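Local coordinates for protein CCMAN5 (Cellulosimicrobium cellulans, PDB 2XSG) that hydrolyses alpha-mannosidic bonds as a calcium-containing family 92 glycosidase and enables mannose-6-phosphate modification of human lysosomal enzymes produced in yeast, at residues A[321-326]-A[400-405]; A[383-388]-A[392-397]; A[613-618]-A[691-696]. One frame throughout, in Å; residues are numbered along the deposited sequence.

Interactions 1 and 2 are neighbours: their centres lie about 15 Å apart, and both use the connection between helices 368-387 and 409-418. Residues 392-397 fold back on the end region of helix 368-387, and residues 400-405 follow almost at once to meet 321-326, so interaction 2 falls within the span that interaction 1 brackets. All four segments belong to the family 92 catalytic range 261-625. Interaction 3 comes later in the chain, its centre about 32 Å from that of interaction 1 and about 43 Å from that of interaction 2, across the chain's centre from the latter. It packs the end region of helix 604-616 against the loop that leads into the mixed sheet at strand 696-700.

Interaction 1 of 3, residues A[321-326]-A[400-405]; sequences MPMNAT and SVPTVR
Ala325 and Val401 mark the closest backbone approach, with CA atoms 6.9 Å apart, and no hydrogen bond crosses between 321-326 and 400-405. Ala325 CB sits 3.8 Å from Val401 CG1, a methyl that chi1 of -64° turns anti to the carbonyl carbon of Val401, which puts it against the alanine. Next to it, Ser400 OG lies 3.9 Å from the same CB, a van der Waals neighbour whose hydrogen bond goes to Asp349 OD2. Further along, Met323 and Pro402 cross at about a right angle. The thioether chain bends at chi3, and Met323 CE packs against Pro402, 3.8 Å from its carbonyl O and 4.0 Å from its CG. Asn324 points away and instead shapes the chain: its OD1 accepts from Thr326 N, in the carbonyl plane, at 3.0 Å and with an N-H...O angle of 154°, an Asx turn at the end of the strand. All five touching residues are buried. Strand 323-324 pairs antiparallel with strand 348-349, whose Asp349 also packs against Ala325 and Val401. Pro402 leans on Tyr200 and Leu202 of strand 198-208, so the contact lies where this loop between helices 368-387 and 409-418 meets the large antiparallel sheet.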
loop_
_atom_site.group_PDB
_atom_site.type_symbol
_atom_site.label_atom_id
_atom_site.label_comp_id
_atom_site.label_asym_id
_atom_site.label_seq_id
_atom_site.Cartn_x
_atom_site.Cartn_y
_atom_site.Cartn_z
ATOM N N MET A 321 4.244 -1.100 3.629
ATOM C CA MET A 321 3.816 0.095 4.362
ATOM C C MET A 321 2.720 -0.272 5.360
ATOM O O MET A 321 1.927 -1.156 5.068
ATOM C CB MET A 321 3.292 1.165 3.398
ATOM C CG MET A 321 4.379 1.895 2.583
ATOM S SD MET A 321 3.709 2.902 1.224
ATOM C CE MET A 321 2.783 4.178 2.076
ATOM N N PRO A 322 2.682 0.393 6.538
ATOM C CA PRO A 322 3.629 1.414 7.003
ATOM C C PRO A 322 5.052 0.875 7.209
ATOM O O PRO A 322 5.238 -0.327 7.436
ATOM C CB PRO A 322 3.012 1.898 8.328
ATOM C CG PRO A 322 2.182 0.735 8.801
ATOM C CD PRO A 322 1.619 0.152 7.531
ATOM N N MET A 323 6.040 1.768 7.118
ATOM C CA MET A 323 7.446 1.381 7.187
ATOM C C MET A 323 7.932 1.426 8.618
ATOM O O MET A 323 7.422 2.204 9.427
ATOM C CB MET A 323 8.338 2.332 6.381
ATOM C CG MET A 323 7.829 2.770 5.032
ATOM S SD MET A 323 8.907 4.120 4.482
ATOM C CE MET A 323 7.685 5.190 3.768
ATOM N N ASN A 324 8.929 0.601 8.919
ATOM C CA ASN A 324 9.607 0.656 10.216
ATOM C C ASN A 324 10.212 2.057 10.366
ATOM O O ASN A 324 11.121 2.430 9.616
ATOM C CB ASN A 324 10.675 -0.449 10.288
ATOM C CG ASN A 324 11.297 -0.609 11.672
ATOM O OD1 ASN A 324 11.420 0.350 12.451
ATOM N ND2 ASN A 324 11.743 -1.831 11.966
ATOM N N ALA A 325 9.655 2.845 11.285
ATOM C CA ALA A 325 10.142 4.198 11.606
ATOM C C ALA A 325 10.844 4.272 12.976
ATOM O O ALA A 325 10.917 5.336 13.590
ATOM C CB ALA A 325 8.996 5.188 11.551
ATOM N N THR A 326 11.388 3.139 13.414
ATOM C CA THR A 326 12.080 2.987 14.708
ATOM C C THR A 326 13.586 2.803 14.530
ATOM O O THR A 326 14.032 2.089 13.630
ATOM C CB THR A 326 11.516 1.751 15.484
ATOM O OG1 THR A 326 10.090 1.864 15.568
ATOM C CG2 THR A 326 12.107 1.600 16.899
ATOM N N SER A 400 7.713 11.833 10.443
ATOM C CA SER A 400 9.003 11.146 10.662
ATOM C C SER A 400 9.504 10.385 9.438
ATOM O O SER A 400 10.684 10.039 9.364
ATOM C CB SER A 400 8.947 10.222 11.903
ATOM O OG SER A 400 8.213 9.033 11.662
ATOM N N VAL A 401 8.592 10.133 8.495
ATOM C CA VAL A 401 8.857 9.407 7.236
ATOM C C VAL A 401 7.891 9.983 6.191
ATOM O O VAL A 401 6.888 10.599 6.576
ATOM C CB VAL A 401 8.575 7.894 7.368
ATOM C CG1 VAL A 401 9.513 7.227 8.383
ATOM C CG2 VAL A 401 7.107 7.640 7.736
ATOM N N PRO A 402 8.171 9.795 4.875
ATOM C CA PRO A 402 7.185 10.217 3.897
ATOM C C PRO A 402 5.864 9.548 4.211
ATOM O O PRO A 402 5.835 8.380 4.626
ATOM C CB PRO A 402 7.742 9.707 2.557
ATOM C CG PRO A 402 8.926 8.914 2.860
ATOM C CD PRO A 402 9.383 9.249 4.238
ATOM N N THR A 403 4.780 10.294 4.050
ATOM C CA THR A 403 3.466 9.806 4.458
ATOM C C THR A 403 2.375 10.442 3.598
ATOM O O THR A 403 2.649 11.333 2.783
ATOM C CB THR A 403 3.248 10.055 5.960
ATOM O OG1 THR A 403 2.146 9.271 6.443
ATOM C CG2 THR A 403 3.023 11.560 6.253
ATOM N N VAL A 404 1.142 9.974 3.743
ATOM C CA VAL A 404 0.087 10.422 2.830
ATOM C C VAL A 404 -1.091 11.050 3.570
ATOM O O VAL A 404 -1.233 12.255 3.564
ATOM C CB VAL A 404 -0.399 9.295 1.909
ATOM C CG1 VAL A 404 -1.337 9.846 0.820
ATOM C CG2 VAL A 404 0.795 8.561 1.280
ATOM N N ARG A 405 -1.931 10.225 4.190
ATOM C CA ARG A 405 -3.229 10.685 4.712
ATOM C C ARG A 405 -3.761 9.690 5.756
ATOM O O ARG A 405 -3.316 8.537 5.800
ATOM C CB ARG A 405 -4.237 10.908 3.569
ATOM C CG ARG A 405 -4.622 9.642 2.795
ATOM C CD ARG A 405 -5.458 9.941 1.553
ATOM N NE ARG A 405 -6.622 10.785 1.795
ATOM C CZ ARG A 405 -7.472 11.194 0.857
ATOM N NH1 ARG A 405 -7.321 10.807 -0.391
ATOM N NH2 ARG A 405 -8.502 11.961 1.184
#

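Interaction 2 of 3, residues A[383-388]-A[392-397]; sequences ADAEAT and GGLGGF
Ala385 and Phe397 meet at the heart of an apolar cluster. The single methyl of Ala385, directed from helix 368-387 toward 392-397, has Leu394 CD2 at 3.9 Å and Phe397 CE2 at 4.0 Å, so it rests against the leucine branch and the ring together. Leu394 carries the cluster inward to Leu381 and Phe382 of the same helix. The Thr388 and Phe397 side chains run head-on toward each other, and Thr388 touches the ring with both branches: OG1 is 3.7 Å from Phe397 CZ, and CG2 is 3.8 Å from Phe397 CE1. Both Ala385 and Thr388 approach the ring obliquely.

The polar bonds run beside this cluster. With chi1 at 64°, Thr388 OG1 stands between its backbone N and carbonyl carbon, from where it donates to Ala385 O at 2.6 Å, tilted 17° from the carbonyl plane; Thr390 OG1 is a further partner of the hydroxyl. A water donates to Gly392 O at 3.0 Å and donates a weak hydrogen bond to Ala385 O, although competing acceptors leave its bonding pattern uncertain.

No direct hydrogen bond spans the two segments. Direct cohesion therefore rests on apolar packing of the Ala385 and Thr388 methyls, Leu394 and the Phe397 ring, with one water between the backbones, while the hydroxyl bond to Ala385 O probably holds the rotation of Thr388 and satisfies an oxygen close to the ring.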
loop_
_atom_site.group_PDB
_atom_site.type_symbol
_atom_site.label_atom_id
_atom_site.label_comp_id
_atom_site.label_asym_id
_atom_site.label_seq_id
_atom_site.Cartn_x
_atom_site.Cartn_y
_atom_site.Cartn_z
ATOM N N ALA A 383 -1.973 9.993 19.672
ATOM C CA ALA A 383 -1.700 10.380 21.046
ATOM C C ALA A 383 -0.699 11.543 21.068
ATOM O O ALA A 383 -0.833 12.478 21.889
ATOM C CB ALA A 383 -1.186 9.202 21.826
ATOM N N ASP A 384 0.271 11.488 20.154
ATOM C CA ASP A 384 1.265 12.545 19.971
ATOM C C ASP A 384 0.661 13.862 19.473
ATOM O O ASP A 384 0.993 14.934 20.008
ATOM C CB ASP A 384 2.406 12.086 19.049
ATOM C CG ASP A 384 3.335 11.079 19.716
ATOM O OD1 ASP A 384 3.241 10.897 20.961
ATOM O OD2 ASP A 384 4.150 10.451 18.995
ATOM N N ALA A 385 -0.219 13.795 18.474
ATOM C CA ALA A 385 -0.961 14.986 18.040
ATOM C C ALA A 385 -1.677 15.637 19.225
ATOM O O ALA A 385 -1.590 16.853 19.428
ATOM C CB ALA A 385 -1.956 14.647 16.924
ATOM N N GLU A 386 -2.365 14.825 20.017
ATOM C CA GLU A 386 -3.065 15.322 21.195
ATOM C C GLU A 386 -2.111 15.973 22.217
ATOM O O GLU A 386 -2.405 17.049 22.755
ATOM C CB GLU A 386 -3.897 14.193 21.823
ATOM C CG GLU A 386 -4.491 14.502 23.175
ATOM C CD GLU A 386 -5.645 15.489 23.115
ATOM O OE1 GLU A 386 -6.037 15.950 22.023
ATOM O OE2 GLU A 386 -6.188 15.771 24.182
ATOM N N ALA A 387 -0.975 15.316 22.455
ATOM C CA ALA A 387 0.071 15.779 23.378
ATOM C C ALA A 387 0.633 17.172 23.075
ATOM O O ALA A 387 1.039 17.879 23.999
ATOM C CB ALA A 387 1.223 14.751 23.442
ATOM N N THR A 388 0.668 17.554 21.792
ATOM C CA THR A 388 1.152 18.884 21.397
ATOM C C THR A 388 0.285 19.988 22.021
ATOM O O THR A 388 0.744 21.121 22.215
ATOM C CB THR A 388 1.197 19.090 19.869
ATOM O OG1 THR A 388 -0.133 19.026 19.325
ATOM C CG2 THR A 388 2.090 18.052 19.196
ATOM N N GLY A 392 -4.389 20.957 16.340
ATOM C CA GLY A 392 -4.205 20.902 14.893
ATOM C C GLY A 392 -4.262 19.481 14.342
ATOM O O GLY A 392 -4.024 18.503 15.079
ATOM N N GLY A 393 -4.587 19.367 13.051
ATOM C CA GLY A 393 -4.664 18.070 12.380
ATOM C C GLY A 393 -3.273 17.543 12.067
ATOM O O GLY A 393 -2.294 18.287 12.106
ATOM N N LEU A 394 -3.179 16.260 11.748
ATOM C CA LEU A 394 -1.882 15.667 11.464
ATOM C C LEU A 394 -1.156 16.364 10.310
ATOM O O LEU A 394 0.061 16.427 10.296
ATOM C CB LEU A 394 -2.038 14.170 11.208
ATOM C CG LEU A 394 -2.261 13.337 12.470
ATOM C CD1 LEU A 394 -2.608 11.912 12.101
ATOM C CD2 LEU A 394 -1.017 13.385 13.359
ATOM N N GLY A 395 -1.911 16.910 9.359
ATOM C CA GLY A 395 -1.342 17.654 8.228
ATOM C C GLY A 395 -0.496 18.868 8.579
ATOM O O GLY A 395 0.302 19.328 7.763
ATOM N N GLY A 396 -0.634 19.375 9.802
ATOM C CA GLY A 396 0.119 20.563 10.217
ATOM C C GLY A 396 1.490 20.303 10.823
ATOM O O GLY A 396 2.223 21.246 11.126
ATOM N N PHE A 397 1.847 19.038 10.997
ATOM C CA PHE A 397 3.128 18.686 11.584
ATOM C C PHE A 397 4.088 18.174 10.521
ATOM O O PHE A 397 3.676 17.735 9.444
ATOM C CB PHE A 397 2.967 17.586 12.646
ATOM C CG PHE A 397 1.954 17.900 13.707
ATOM C CD1 PHE A 397 2.206 18.885 14.659
ATOM C CD2 PHE A 397 0.742 17.206 13.751
ATOM C CE1 PHE A 397 1.260 19.193 15.646
ATOM C CE2 PHE A 397 -0.215 17.500 14.733
ATOM C CZ PHE A 397 0.049 18.493 15.689
HETATM O O HOH W 1 -4.038 17.694 17.992
#

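Interaction 3 of 3, residues A[613-618]-A[691-696]; sequences AIYTKE and SPFFDS
Thr616 and Phe693 come at each other from opposite directions, methyl onto ring. Thr616 CG2 stands over one face of the phenyl group, 3.7 Å from the ring centroid and 22° off the ring normal, which meets the geometry of a CH-pi contact. It is displaced toward the rim, and the nearest ring atom is Phe693 CE2, 3.5 Å from that methyl. The threonine torsion explains the aim: with chi1 at 76° the methyl lies anti to the carbonyl carbon and faces the ring, whereas OG1 turns back into its own helix to bond Arg612 O.

Tyr615 adds its CB, which meets Phe693 CZ obliquely at 3.7 Å. Beyond CB the tyrosine leads off, and its ring continues to Tyr648, with the planes at about 30°. At the edge of the Phe693 ring, in its plane, lies Ser691 O. Phe693 also covers its neighbour in sequence: its CB lies 3.8 Å above the centre of the Phe694 ring. Replacing Phe693 with an alanine would probably leave the Thr616 methyl without the face it packs on and open a gap beside Tyr615.

Phe693 is thus wedged among three helices: Thr616 and Tyr615 belong to the end region of helix 604-616, Ala673 and Ala674 of helix 665-675 touch the Phe693 side chain, and Leu307 of helix 306-318 reaches both Phe693 and Thr616. Just beyond, Asp695 and Ser696 form a classic beta bulge opposite Asp296, where the chain enters the mixed sheet through strand 696-700 beside strand 293-296.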
loop_
_atom_site.group_PDB
_atom_site.type_symbol
_atom_site.label_atom_id
_atom_site.label_comp_id
_atom_site.label_asym_id
_atom_site.label_seq_id
_atom_site.Cartn_x
_atom_site.Cartn_y
_atom_site.Cartn_z
ATOM N N ALA A 613 -12.953 -14.716 -10.655
ATOM C CA ALA A 613 -12.882 -14.033 -11.964
ATOM C C ALA A 613 -12.054 -12.740 -11.953
ATOM O O ALA A 613 -11.140 -12.550 -12.779
ATOM C CB ALA A 613 -14.304 -13.757 -12.502
ATOM N N ILE A 614 -12.382 -11.849 -11.021
ATOM C CA ILE A 614 -11.686 -10.562 -10.910
ATOM C C ILE A 614 -10.194 -10.781 -10.697
ATOM O O ILE A 614 -9.367 -10.089 -11.288
ATOM C CB ILE A 614 -12.284 -9.675 -9.774
ATOM C CG1 ILE A 614 -13.721 -9.256 -10.119
ATOM C CG2 ILE A 614 -11.441 -8.363 -9.558
ATOM C CD1 ILE A 614 -14.549 -8.775 -8.912
ATOM N N TYR A 615 -9.846 -11.744 -9.858
ATOM C CA TYR A 615 -8.442 -11.876 -9.436
ATOM C C TYR A 615 -7.605 -12.830 -10.291
ATOM O O TYR A 615 -6.384 -12.736 -10.283
ATOM C CB TYR A 615 -8.343 -12.258 -7.960
ATOM C CG TYR A 615 -8.823 -11.163 -7.054
ATOM C CD1 TYR A 615 -7.968 -10.131 -6.681
ATOM C CD2 TYR A 615 -10.139 -11.150 -6.583
ATOM C CE1 TYR A 615 -8.394 -9.105 -5.862
ATOM C CE2 TYR A 615 -10.586 -10.129 -5.755
ATOM C CZ TYR A 615 -9.701 -9.103 -5.390
ATOM O OH TYR A 615 -10.130 -8.087 -4.566
ATOM N N THR A 616 -8.250 -13.739 -11.028
ATOM C CA THR A 616 -7.472 -14.747 -11.761
ATOM C C THR A 616 -7.872 -14.941 -13.223
ATOM O O THR A 616 -7.245 -15.739 -13.907
ATOM C CB THR A 616 -7.473 -16.126 -11.082
ATOM O OG1 THR A 616 -8.724 -16.780 -11.314
ATOM C CG2 THR A 616 -7.233 -16.012 -9.594
ATOM N N LYS A 617 -8.888 -14.214 -13.685
ATOM C CA LYS A 617 -9.412 -14.350 -15.046
ATOM C C LYS A 617 -9.598 -12.967 -15.698
ATOM O O LYS A 617 -9.234 -11.947 -15.113
ATOM C CB LYS A 617 -10.752 -15.103 -15.017
ATOM C CG LYS A 617 -10.683 -16.505 -14.407
ATOM C CD LYS A 617 -12.071 -17.135 -14.344
ATOM C CE LYS A 617 -12.030 -18.557 -13.825
ATOM N NZ LYS A 617 -11.356 -19.498 -14.762
ATOM N N GLU A 618 -10.134 -12.952 -16.914
ATOM C CA GLU A 618 -10.510 -11.722 -17.588
ATOM C C GLU A 618 -11.892 -11.326 -17.123
ATOM O O GLU A 618 -12.763 -12.181 -17.002
ATOM C CB GLU A 618 -10.577 -11.928 -19.092
ATOM C CG GLU A 618 -9.259 -12.198 -19.777
ATOM C CD GLU A 618 -9.334 -11.860 -21.254
ATOM O OE1 GLU A 618 -10.452 -11.907 -21.813
ATOM O OE2 GLU A 618 -8.292 -11.506 -21.845
ATOM N N SER A 691 -13.551 -17.618 -2.892
ATOM C CA SER A 691 -13.182 -18.794 -3.670
ATOM C C SER A 691 -11.683 -19.063 -3.534
ATOM O O SER A 691 -10.892 -18.583 -4.355
ATOM C CB SER A 691 -13.578 -18.590 -5.139
ATOM O OG SER A 691 -13.220 -19.707 -5.945
ATOM N N PRO A 692 -11.276 -19.818 -2.488
ATOM C CA PRO A 692 -9.845 -20.098 -2.304
ATOM C C PRO A 692 -9.215 -20.642 -3.586
ATOM O O PRO A 692 -9.784 -21.548 -4.207
ATOM C CB PRO A 692 -9.798 -21.169 -1.198
ATOM C CG PRO A 692 -11.159 -21.256 -0.617
ATOM C CD PRO A 692 -12.127 -20.445 -1.455
ATOM N N PHE A 693 -8.056 -20.098 -3.967
ATOM C CA PHE A 693 -7.418 -20.429 -5.251
ATOM C C PHE A 693 -6.696 -21.761 -5.257
ATOM O O PHE A 693 -6.601 -22.388 -6.300
ATOM C CB PHE A 693 -6.352 -19.397 -5.669
ATOM C CG PHE A 693 -6.838 -17.980 -5.796
ATOM C CD1 PHE A 693 -8.179 -17.638 -5.636
ATOM C CD2 PHE A 693 -5.925 -16.986 -6.140
ATOM C CE1 PHE A 693 -8.588 -16.329 -5.768
ATOM C CE2 PHE A 693 -6.322 -15.668 -6.267
ATOM C CZ PHE A 693 -7.659 -15.336 -6.086
ATOM N N PHE A 694 -6.145 -22.156 -4.113
ATOM C CA PHE A 694 -5.154 -23.237 -4.081
ATOM C C PHE A 694 -5.632 -24.486 -3.352
ATOM O O PHE A 694 -6.489 -24.414 -2.463
ATOM C CB PHE A 694 -3.843 -22.730 -3.474
ATOM C CG PHE A 694 -3.291 -21.504 -4.167
ATOM C CD1 PHE A 694 -2.903 -21.552 -5.495
ATOM C CD2 PHE A 694 -3.163 -20.305 -3.492
ATOM C CE1 PHE A 694 -2.394 -20.412 -6.136
ATOM C CE2 PHE A 694 -2.657 -19.165 -4.124
ATOM C CZ PHE A 694 -2.267 -19.223 -5.437
ATOM N N ASP A 695 -5.071 -25.629 -3.737
ATOM C CA ASP A 695 -5.419 -26.915 -3.134
ATOM C C ASP A 695 -5.238 -26.893 -1.620
ATOM O O ASP A 695 -6.080 -27.399 -0.894
ATOM C CB ASP A 695 -4.591 -28.050 -3.751
ATOM C CG ASP A 695 -4.806 -28.168 -5.232
ATOM O OD1 ASP A 695 -4.566 -27.159 -5.928
ATOM O OD2 ASP A 695 -5.228 -29.257 -5.695
ATOM N N SER A 696 -4.134 -26.307 -1.164
ATOM C CA SER A 696 -3.885 -26.103 0.254
ATOM C C SER A 696 -3.160 -24.767 0.449
ATOM O O SER A 696 -2.241 -24.437 -0.316
ATOM C CB SER A 696 -3.040 -27.255 0.825
ATOM O OG SER A 696 -2.767 -27.056 2.210
#